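Long-range contacts in putative gamma-glutamylcyclotransferase PH0828 (Pyrococcus horikoshii, PDB 1V30), which probably acts as an acyltransferase on gamma-glutamyl compounds, though its true substrate is not established: residues S7-Y13 / K58-V64; G80-V84 / L95-G99; V12-L16 / L47-V51. One frame throughout, in Å; residues are numbered along the deposited sequence.

Contact 1 (S7-Y13 / K58-V64)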
loop_
_atom_site.group_PDB
_atom_site.type_symbol
_atom_site.label_atom_id
_atom_site.label_comp_id
_atom_site.label_asym_id
_atom_site.label_seq_id
_atom_site.Cartn_x
_atom_site.Cartn_y
_atom_site.Cartn_z
ATOM N N SER A 7 16.500 10.497 -0.815
ATOM C CA SER A 7 15.930 9.127 -0.662
ATOM C C SER A 7 14.782 9.131 0.343
ATOM O O SER A 7 14.927 9.622 1.463
ATOM C CB SER A 7 17.020 8.156 -0.200
ATOM O OG SER A 7 16.505 6.845 -0.041
ATOM N N VAL A 8 13.643 8.583 -0.065
ATOM C CA VAL A 8 12.463 8.522 0.791
ATOM C C VAL A 8 12.037 7.076 1.028
ATOM O O VAL A 8 12.034 6.261 0.105
ATOM C CB VAL A 8 11.268 9.277 0.157
ATOM C CG1 VAL A 8 10.079 9.264 1.104
ATOM C CG2 VAL A 8 11.670 10.705 -0.177
ATOM N N ARG A 9 11.677 6.763 2.267
ATOM C CA ARG A 9 11.233 5.419 2.611
ATOM C C ARG A 9 9.708 5.399 2.548
ATOM O O ARG A 9 9.051 6.238 3.169
ATOM C CB ARG A 9 11.706 5.055 4.023
ATOM C CG ARG A 9 11.494 3.599 4.402
ATOM C CD ARG A 9 12.093 3.286 5.771
ATOM N NE ARG A 9 13.535 3.517 5.805
ATOM C CZ ARG A 9 14.141 4.386 6.610
ATOM N NH1 ARG A 9 13.438 5.119 7.465
ATOM N NH2 ARG A 9 15.458 4.527 6.555
ATOM N N ILE A 10 9.146 4.460 1.790
ATOM C CA ILE A 10 7.695 4.353 1.672
ATOM C C ILE A 10 7.206 2.949 2.016
ATOM O O ILE A 10 7.949 1.971 1.875
ATOM C CB ILE A 10 7.198 4.714 0.243
ATOM C CG1 ILE A 10 7.736 3.709 -0.778
ATOM C CG2 ILE A 10 7.640 6.131 -0.124
ATOM C CD1 ILE A 10 7.238 3.947 -2.191
ATOM N N ALA A 11 5.960 2.860 2.474
ATOM C CA ALA A 11 5.338 1.592 2.837
ATOM C C ALA A 11 4.061 1.495 2.014
ATOM O O ALA A 11 3.125 2.283 2.202
ATOM C CB ALA A 11 5.013 1.572 4.321
ATOM N N VAL A 12 4.028 0.535 1.093
ATOM C CA VAL A 12 2.877 0.365 0.218
ATOM C C VAL A 12 2.113 -0.925 0.492
ATOM O O VAL A 12 2.703 -1.995 0.674
ATOM C CB VAL A 12 3.306 0.451 -1.270
ATOM C CG1 VAL A 12 3.903 1.832 -1.543
ATOM C CG2 VAL A 12 4.324 -0.640 -1.608
ATOM N N TYR A 13 0.791 -0.806 0.533
ATOM C CA TYR A 13 -0.091 -1.926 0.834
ATOM C C TYR A 13 -0.970 -2.359 -0.326
ATOM O O TYR A 13 -1.600 -3.413 -0.257
ATOM C CB TYR A 13 -1.013 -1.543 1.992
ATOM C CG TYR A 13 -1.823 -0.287 1.708
ATOM C CD1 TYR A 13 -1.354 0.973 2.087
ATOM C CD2 TYR A 13 -3.053 -0.357 1.045
ATOM C CE1 TYR A 13 -2.100 2.135 1.815
ATOM C CE2 TYR A 13 -3.800 0.796 0.768
ATOM C CZ TYR A 13 -3.319 2.033 1.160
ATOM O OH TYR A 13 -4.090 3.153 0.931
ATOM N N LYS A 58 -0.502 -5.317 5.920
ATOM C CA LYS A 58 0.735 -5.789 5.317
ATOM C C LYS A 58 1.231 -4.781 4.288
ATOM O O LYS A 58 0.472 -4.330 3.421
ATOM C CB LYS A 58 0.530 -7.145 4.636
ATOM C CG LYS A 58 1.822 -7.790 4.156
ATOM C CD LYS A 58 1.528 -9.010 3.306
ATOM C CE LYS A 58 2.773 -9.835 3.033
ATOM N NZ LYS A 58 3.141 -10.697 4.192
ATOM N N VAL A 59 2.506 -4.428 4.390
ATOM C CA VAL A 59 3.114 -3.491 3.462
ATOM C C VAL A 59 4.454 -4.002 2.965
ATOM O O VAL A 59 5.064 -4.895 3.562
ATOM C CB VAL A 59 3.386 -2.108 4.120
ATOM C CG1 VAL A 59 2.084 -1.442 4.507
ATOM C CG2 VAL A 59 4.306 -2.275 5.335
ATOM N N GLU A 60 4.882 -3.436 1.845
ATOM C CA GLU A 60 6.187 -3.705 1.265
ATOM C C GLU A 60 6.882 -2.366 1.473
ATOM O O GLU A 60 6.326 -1.319 1.127
ATOM C CB GLU A 60 6.076 -4.007 -0.226
ATOM C CG GLU A 60 5.622 -5.420 -0.531
ATOM C CD GLU A 60 5.284 -5.628 -1.993
ATOM O OE1 GLU A 60 5.809 -4.893 -2.853
ATOM O OE2 GLU A 60 4.491 -6.545 -2.276
ATOM N N VAL A 61 8.076 -2.386 2.051
ATOM C CA VAL A 61 8.803 -1.150 2.309
ATOM C C VAL A 61 9.931 -0.952 1.303
ATOM O O VAL A 61 10.736 -1.860 1.067
ATOM C CB VAL A 61 9.378 -1.140 3.740
ATOM C CG1 VAL A 61 10.016 0.212 4.037
ATOM C CG2 VAL A 61 8.273 -1.433 4.741
ATOM N N TYR A 62 9.977 0.240 0.714
ATOM C CA TYR A 62 10.984 0.579 -0.283
ATOM C C TYR A 62 11.695 1.884 0.015
ATOM O O TYR A 62 11.182 2.743 0.740
ATOM C CB TYR A 62 10.355 0.744 -1.670
ATOM C CG TYR A 62 9.728 -0.489 -2.260
ATOM C CD1 TYR A 62 8.454 -0.900 -1.873
ATOM C CD2 TYR A 62 10.415 -1.253 -3.201
ATOM C CE1 TYR A 62 7.876 -2.043 -2.411
ATOM C CE2 TYR A 62 9.849 -2.397 -3.743
ATOM C CZ TYR A 62 8.582 -2.786 -3.345
ATOM O OH TYR A 62 8.020 -3.925 -3.867
ATOM N N GLU A 63 12.883 2.022 -0.561
ATOM C CA GLU A 63 13.660 3.248 -0.463
ATOM C C GLU A 63 13.617 3.755 -1.899
ATOM O O GLU A 63 14.001 3.035 -2.822
ATOM C CB GLU A 63 15.117 2.977 -0.074
ATOM C CG GLU A 63 15.339 2.467 1.337
ATOM C CD GLU A 63 16.805 2.521 1.738
ATOM O OE1 GLU A 63 17.165 1.939 2.783
ATOM O OE2 GLU A 63 17.598 3.151 1.009
ATOM N N VAL A 64 13.127 4.977 -2.094
ATOM C CA VAL A 64 13.038 5.557 -3.430
ATOM C C VAL A 64 13.716 6.922 -3.433
ATOM O O VAL A 64 13.779 7.582 -2.398
ATOM C CB VAL A 64 11.562 5.743 -3.866
ATOM C CG1 VAL A 64 10.825 4.420 -3.782
ATOM C CG2 VAL A 64 10.880 6.787 -2.991
HETATM O O HOH W 1 -1.241 -5.408 1.484
#

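Contact 2 (G80-V84 / L95-G99)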
loop_
_atom_site.group_PDB
_atom_site.type_symbol
_atom_site.label_atom_id
_atom_site.label_comp_id
_atom_site.label_asym_id
_atom_site.label_seq_id
_atom_site.Cartn_x
_atom_site.Cartn_y
_atom_site.Cartn_z
ATOM N N GLY A 80 -7.383 10.884 -3.848
ATOM C CA GLY A 80 -8.119 10.602 -2.631
ATOM C C GLY A 80 -7.309 10.149 -1.433
ATOM O O GLY A 80 -7.873 9.940 -0.362
ATOM N N TYR A 81 -6.000 9.996 -1.602
ATOM C CA TYR A 81 -5.137 9.559 -0.511
ATOM C C TYR A 81 -4.275 10.708 0.006
ATOM O O TYR A 81 -3.904 11.600 -0.749
ATOM C CB TYR A 81 -4.202 8.434 -0.978
ATOM C CG TYR A 81 -4.875 7.230 -1.604
ATOM C CD1 TYR A 81 -5.270 7.242 -2.943
ATOM C CD2 TYR A 81 -5.072 6.060 -0.869
ATOM C CE1 TYR A 81 -5.839 6.109 -3.539
ATOM C CE2 TYR A 81 -5.643 4.924 -1.454
ATOM C CZ TYR A 81 -6.019 4.957 -2.787
ATOM O OH TYR A 81 -6.550 3.823 -3.369
ATOM N N ARG A 82 -3.961 10.691 1.294
ATOM C CA ARG A 82 -3.103 11.722 1.850
ATOM C C ARG A 82 -1.907 11.044 2.508
ATOM O O ARG A 82 -2.013 9.945 3.052
ATOM C CB ARG A 82 -3.884 12.614 2.827
ATOM C CG ARG A 82 -4.880 13.523 2.107
ATOM C CD ARG A 82 -5.732 14.340 3.068
ATOM N NE ARG A 82 -6.513 13.483 3.952
ATOM C CZ ARG A 82 -7.526 13.902 4.706
ATOM N NH1 ARG A 82 -7.897 15.176 4.690
ATOM N NH2 ARG A 82 -8.165 13.045 5.486
ATOM N N LEU A 83 -0.767 11.712 2.436
ATOM C CA LEU A 83 0.491 11.198 2.952
ATOM C C LEU A 83 0.586 11.228 4.470
ATOM O O LEU A 83 0.390 12.269 5.091
ATOM C CB LEU A 83 1.633 12.016 2.346
ATOM C CG LEU A 83 3.040 11.431 2.330
ATOM C CD1 LEU A 83 3.093 10.264 1.350
ATOM C CD2 LEU A 83 4.028 12.509 1.912
ATOM N N VAL A 84 0.883 10.078 5.067
ATOM C CA VAL A 84 1.041 9.985 6.511
ATOM C C VAL A 84 2.340 9.247 6.796
ATOM O O VAL A 84 2.935 8.642 5.901
ATOM C CB VAL A 84 -0.126 9.220 7.186
ATOM C CG1 VAL A 84 -1.438 9.942 6.925
ATOM C CG2 VAL A 84 -0.191 7.790 6.673
ATOM N N LEU A 95 3.243 6.621 3.929
ATOM C CA LEU A 95 2.191 5.733 3.462
ATOM C C LEU A 95 1.043 6.603 2.976
ATOM O O LEU A 95 0.796 7.675 3.537
ATOM C CB LEU A 95 1.740 4.823 4.609
ATOM C CG LEU A 95 0.546 3.892 4.385
ATOM C CD1 LEU A 95 0.784 2.579 5.116
ATOM C CD2 LEU A 95 -0.734 4.558 4.865
ATOM N N TRP A 96 0.363 6.158 1.925
ATOM C CA TRP A 96 -0.755 6.897 1.363
ATOM C C TRP A 96 -2.042 6.368 1.962
ATOM O O TRP A 96 -2.529 5.302 1.587
ATOM C CB TRP A 96 -0.774 6.754 -0.156
ATOM C CG TRP A 96 0.252 7.611 -0.837
ATOM C CD1 TRP A 96 0.114 8.920 -1.200
ATOM C CD2 TRP A 96 1.579 7.226 -1.222
ATOM N NE1 TRP A 96 1.270 9.373 -1.792
ATOM C CE2 TRP A 96 2.187 8.354 -1.817
ATOM C CE3 TRP A 96 2.316 6.036 -1.123
ATOM C CZ2 TRP A 96 3.495 8.328 -2.311
ATOM C CZ3 TRP A 96 3.617 6.011 -1.616
ATOM C CH2 TRP A 96 4.192 7.148 -2.203
ATOM N N GLU A 97 -2.577 7.133 2.906
ATOM C CA GLU A 97 -3.799 6.788 3.610
ATOM C C GLU A 97 -5.036 7.295 2.875
ATOM O O GLU A 97 -5.086 8.450 2.452
ATOM C CB GLU A 97 -3.735 7.398 5.010
ATOM C CG GLU A 97 -5.024 7.368 5.799
ATOM C CD GLU A 97 -4.863 8.057 7.135
ATOM O OE1 GLU A 97 -4.151 7.505 7.998
ATOM O OE2 GLU A 97 -5.429 9.159 7.310
ATOM N N TRP A 98 -6.037 6.434 2.718
ATOM C CA TRP A 98 -7.260 6.854 2.044
ATOM C C TRP A 98 -7.883 7.953 2.911
ATOM O O TRP A 98 -8.048 7.779 4.119
ATOM C CB TRP A 98 -8.209 5.665 1.876
ATOM C CG TRP A 98 -9.507 6.016 1.221
ATOM C CD1 TRP A 98 -10.750 5.873 1.760
ATOM C CD2 TRP A 98 -9.700 6.549 -0.098
ATOM N NE1 TRP A 98 -11.703 6.280 0.866
ATOM C CE2 TRP A 98 -11.092 6.701 -0.285
ATOM C CE3 TRP A 98 -8.837 6.910 -1.144
ATOM C CZ2 TRP A 98 -11.643 7.200 -1.474
ATOM C CZ3 TRP A 98 -9.387 7.405 -2.329
ATOM C CH2 TRP A 98 -10.778 7.545 -2.481
ATOM N N GLY A 99 -8.228 9.075 2.287
ATOM C CA GLY A 99 -8.769 10.206 3.031
ATOM C C GLY A 99 -10.267 10.347 3.225
ATOM O O GLY A 99 -10.736 11.405 3.658
HETATM O O HOH W 2 -11.382 13.336 5.615
HETATM O O HOH W 3 -7.772 10.784 7.081
#

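Contact 3 (V12-L16 / L47-V51)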
loop_
_atom_site.group_PDB
_atom_site.type_symbol
_atom_site.label_atom_id
_atom_site.label_comp_id
_atom_site.label_asym_id
_atom_site.label_seq_id
_atom_site.Cartn_x
_atom_site.Cartn_y
_atom_site.Cartn_z
ATOM N N VAL A 12 4.028 0.535 1.093
ATOM C CA VAL A 12 2.877 0.365 0.218
ATOM C C VAL A 12 2.113 -0.925 0.492
ATOM O O VAL A 12 2.703 -1.995 0.674
ATOM C CB VAL A 12 3.306 0.451 -1.270
ATOM C CG1 VAL A 12 3.903 1.832 -1.543
ATOM C CG2 VAL A 12 4.324 -0.640 -1.608
ATOM N N TYR A 13 0.791 -0.806 0.533
ATOM C CA TYR A 13 -0.091 -1.926 0.834
ATOM C C TYR A 13 -0.970 -2.359 -0.326
ATOM O O TYR A 13 -1.600 -3.413 -0.257
ATOM C CB TYR A 13 -1.013 -1.543 1.992
ATOM C CG TYR A 13 -1.823 -0.287 1.708
ATOM C CD1 TYR A 13 -1.354 0.973 2.087
ATOM C CD2 TYR A 13 -3.053 -0.357 1.045
ATOM C CE1 TYR A 13 -2.100 2.135 1.815
ATOM C CE2 TYR A 13 -3.800 0.796 0.768
ATOM C CZ TYR A 13 -3.319 2.033 1.160
ATOM O OH TYR A 13 -4.090 3.153 0.931
ATOM N N GLY A 14 -1.020 -1.560 -1.382
ATOM C CA GLY A 14 -1.906 -1.903 -2.476
ATOM C C GLY A 14 -1.395 -1.798 -3.889
ATOM O O GLY A 14 -0.582 -2.607 -4.333
ATOM N N THR A 15 -1.884 -0.786 -4.594
ATOM C CA THR A 15 -1.571 -0.551 -5.994
ATOM C C THR A 15 -0.097 -0.527 -6.389
ATOM O O THR A 15 0.255 -0.907 -7.513
ATOM C CB THR A 15 -2.268 0.748 -6.440
ATOM O OG1 THR A 15 -3.611 0.743 -5.936
ATOM C CG2 THR A 15 -2.314 0.846 -7.944
ATOM N N LEU A 16 0.761 -0.098 -5.473
ATOM C CA LEU A 16 2.194 -0.030 -5.741
ATOM C C LEU A 16 2.972 -1.304 -5.380
ATOM O O LEU A 16 4.156 -1.419 -5.701
ATOM C CB LEU A 16 2.803 1.177 -5.018
ATOM C CG LEU A 16 2.424 2.562 -5.563
ATOM C CD1 LEU A 16 2.729 3.620 -4.516
ATOM C CD2 LEU A 16 3.177 2.840 -6.859
ATOM N N LEU A 47 -10.310 0.039 -5.964
ATOM C CA LEU A 47 -8.999 0.464 -5.487
ATOM C C LEU A 47 -8.858 0.022 -4.042
ATOM O O LEU A 47 -9.855 -0.147 -3.337
ATOM C CB LEU A 47 -8.873 1.992 -5.511
ATOM C CG LEU A 47 -8.954 2.714 -6.852
ATOM C CD1 LEU A 47 -9.045 4.214 -6.609
ATOM C CD2 LEU A 47 -7.742 2.376 -7.696
ATOM N N PRO A 48 -7.616 -0.166 -3.580
ATOM C CA PRO A 48 -7.363 -0.581 -2.198
ATOM C C PRO A 48 -7.336 0.648 -1.294
ATOM O O PRO A 48 -6.814 1.696 -1.680
ATOM C CB PRO A 48 -6.002 -1.263 -2.289
ATOM C CG PRO A 48 -5.301 -0.439 -3.322
ATOM C CD PRO A 48 -6.370 -0.169 -4.374
ATOM N N TYR A 49 -7.883 0.510 -0.092
ATOM C CA TYR A 49 -7.936 1.622 0.847
ATOM C C TYR A 49 -7.455 1.260 2.238
ATOM O O TYR A 49 -7.967 0.333 2.853
ATOM C CB TYR A 49 -9.365 2.143 0.977
ATOM C CG TYR A 49 -10.041 2.465 -0.331
ATOM C CD1 TYR A 49 -11.139 1.728 -0.765
ATOM C CD2 TYR A 49 -9.609 3.527 -1.120
ATOM C CE1 TYR A 49 -11.794 2.045 -1.948
ATOM C CE2 TYR A 49 -10.255 3.854 -2.304
ATOM C CZ TYR A 49 -11.349 3.111 -2.710
ATOM O OH TYR A 49 -12.009 3.451 -3.861
ATOM N N ALA A 50 -6.466 1.996 2.734
ATOM C CA ALA A 50 -5.983 1.769 4.089
ATOM C C ALA A 50 -6.498 2.936 4.923
ATOM O O ALA A 50 -6.282 4.098 4.580
ATOM C CB ALA A 50 -4.458 1.727 4.130
ATOM N N VAL A 51 -7.217 2.615 5.990
ATOM C CA VAL A 51 -7.753 3.632 6.888
ATOM C C VAL A 51 -7.461 3.197 8.310
ATOM O O VAL A 51 -7.320 2.008 8.582
ATOM C CB VAL A 51 -9.278 3.799 6.721
ATOM C CG1 VAL A 51 -9.591 4.320 5.330
ATOM C CG2 VAL A 51 -9.985 2.475 6.980
#

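Contact 1 (S7-Y13 / K58-V64)
Val12 meets the Tyr62 ring across two antiparallel strands. Its CG2 methyl lies 3.9 Å from Tyr62 CE1, and the two side chains cross at about a right angle. With CG1 of Val12 anti to the carbonyl carbon (chi1 -61°), CG2 falls between the backbone N and the carbonyl carbon and meets the ring. The Tyr62 hydroxyl donates to Glu60 OE1 at 2.6 Å. It meets the carboxylate on its anti side, somewhat out of plane. Glu60 is also gripped by the backbone N of Lys18 and by a salt bridge to Arg17, so its buried carboxylate has several partners. A phenylalanine in place of Tyr62 would probably keep the Val12 packing but leave Glu60 OE1 without one of its donors.

Further along the same face, Ile10 CG1 rests obliquely against Tyr62 CB. Ile10 CD1 reaches Val64 CG1 at 4.0 Å, again nearly perpendicular. Helix 66-72 packs here through Phe69, which touches Val8, Ile10 and Val64. The other face holds Arg9, Ala11, Val61 and Glu63. Arg9 CG lies 3.7 Å from Val61 CG1, while its NH1 bonds to Lys92 O. Ala11 CB meets Val59 CB at 4.0 Å. Three pairs of backbone hydrogen bonds join Val8 to Val64, Ile10 to Tyr62 and Val12 to Glu60. Beyond them, one water donates to both Tyr13 O and Lys58 O. On its other side strand 8-12 also bonds to Phe94. This is a regular antiparallel pairing of strand 8-12 with strand 56-64, leading into the putative substrate loop of the gamma-glutamylcyclotransferase fold.

Contact 2 (G80-V84 / L95-G99)
Tyr81 and Trp98 form the tight end of this contact. The edge of the Trp98 six-membered ring points at the face of Tyr81 in a T-shaped stack. The centroids are 5.0 Å apart and the planes stand at 70°. Trp98 CE3 lies over the centre of the Tyr81 ring. CG of Trp98 is anti to the backbone N (chi1 179°), which carries the indole across toward Gly80. There Gly80 O lies close to the indole, 3.3 Å from Trp98 CE3. Gly80 CA is nearly as close to Trp98 CZ3, so a side chain at this glycine would run into the indole. Gly80 O also accepts a bond from Gly99 N at 2.8 Å. The polar ends are held as well: Tyr81 OH bonds to Pro48 O, and Trp98 NE1 to Lys101 O.

On the same face, Leu83 CD1 makes a CH-pi contact over the five-membered ring of Trp96, 3.9 Å from its centroid. These two side chains run side by side. Trp96 NE1 is held by Asn73 OD1. On the other face Val84 and Leu95 are also well packed, with Val84 CG2 on Leu95 CD2 at 3.7 Å. Val84 CG1 lies against the carboxylate of Glu97.

The Arg82 end of that face is looser and more polar. Arg82 reaches outward with no direct salt bridge to Glu97. Water 3 donates to Glu97 OE2 and takes a weak bond from Arg82 NH2. Water 2 donates to Gly99 O at 2.8 Å and takes a weak bond from Arg82 NH2. The firm charge partner of Glu97 is Lys52. Four backbone bonds join Arg82 to Glu97 and Val84 to Leu95. Together they make the antiparallel beta hairpin of strands 81-86 and 93-98, whose Tyr81 side lies beside the putative substrate site.

Contact 3 (V12-L16 / L47-V51)
Tyr13 and Gly14 approach strand 48-51 from a loop, with no backbone hydrogen bond between the two segments. Their closest alpha carbons are those of Gly14 and Pro48, 5.6 Å apart. Gly14 has phi -135° and psi -108°, a backbone shape that suits glycine. Its CA lies 3.8 Å from Pro48 CG, and a side chain on Gly14 would collide with that proline ring.

The phenol ring of Tyr13 spans the wider gap to Ala50. The methyl CB of Ala50 lies over one ring face, offset toward the rim, though the very close approach in the model is doubtful. Pro48 O lies at the ring edge, 4.0 Å from Tyr13 CE2. CG of Tyr13 falls between its backbone N and carbonyl carbon (chi1 57°), and the ring thereby leaves the loop for the strand. Ala50 N gives a weak bond to Tyr13 OH, 3.2 Å long and bent to 141° at the hydrogen. The firmer partner of this hydroxyl is Trp96 O. Thr15 crosses Pro48 at about a right angle, with OG1 3.3 Å from Pro48 CD.

The loop amides face a bound cyclohexylaminoethane sulfonate, probably from the crystallisation liquor. Tyr13 N and Leu16 N bond to its sulfonate oxygens, and Gly14 N and Thr15 N do so weakly. This loop, whose amides hold the sulfonate, is consistent with the substrate-binding loop inferred for the gamma-glutamylcyclotransferase family.

Overall arrangement
Contacts 1 and 3 are buried, and contact 2 lies at the surface. Contacts 1 and 3 share Val12 and Tyr13, where strand 8-12 runs out into the putative substrate loop. Contact 1 relies on backbone pairing and mostly aliphatic packing. Contact 2 is also an antiparallel pair, but adds aromatic stacking on one face and water-linked charges on the other. Contact 3 has no strand pairing and rests on the Tyr13 ring over Ala50 and on Gly14 and Thr15 against Pro48. Tyr13 OH to Trp96 O, 2.7 Å, ties contact 2 to both others. Tyr81 OH to Pro48 O, also 2.7 Å, joins contacts 2 and 3 a second time.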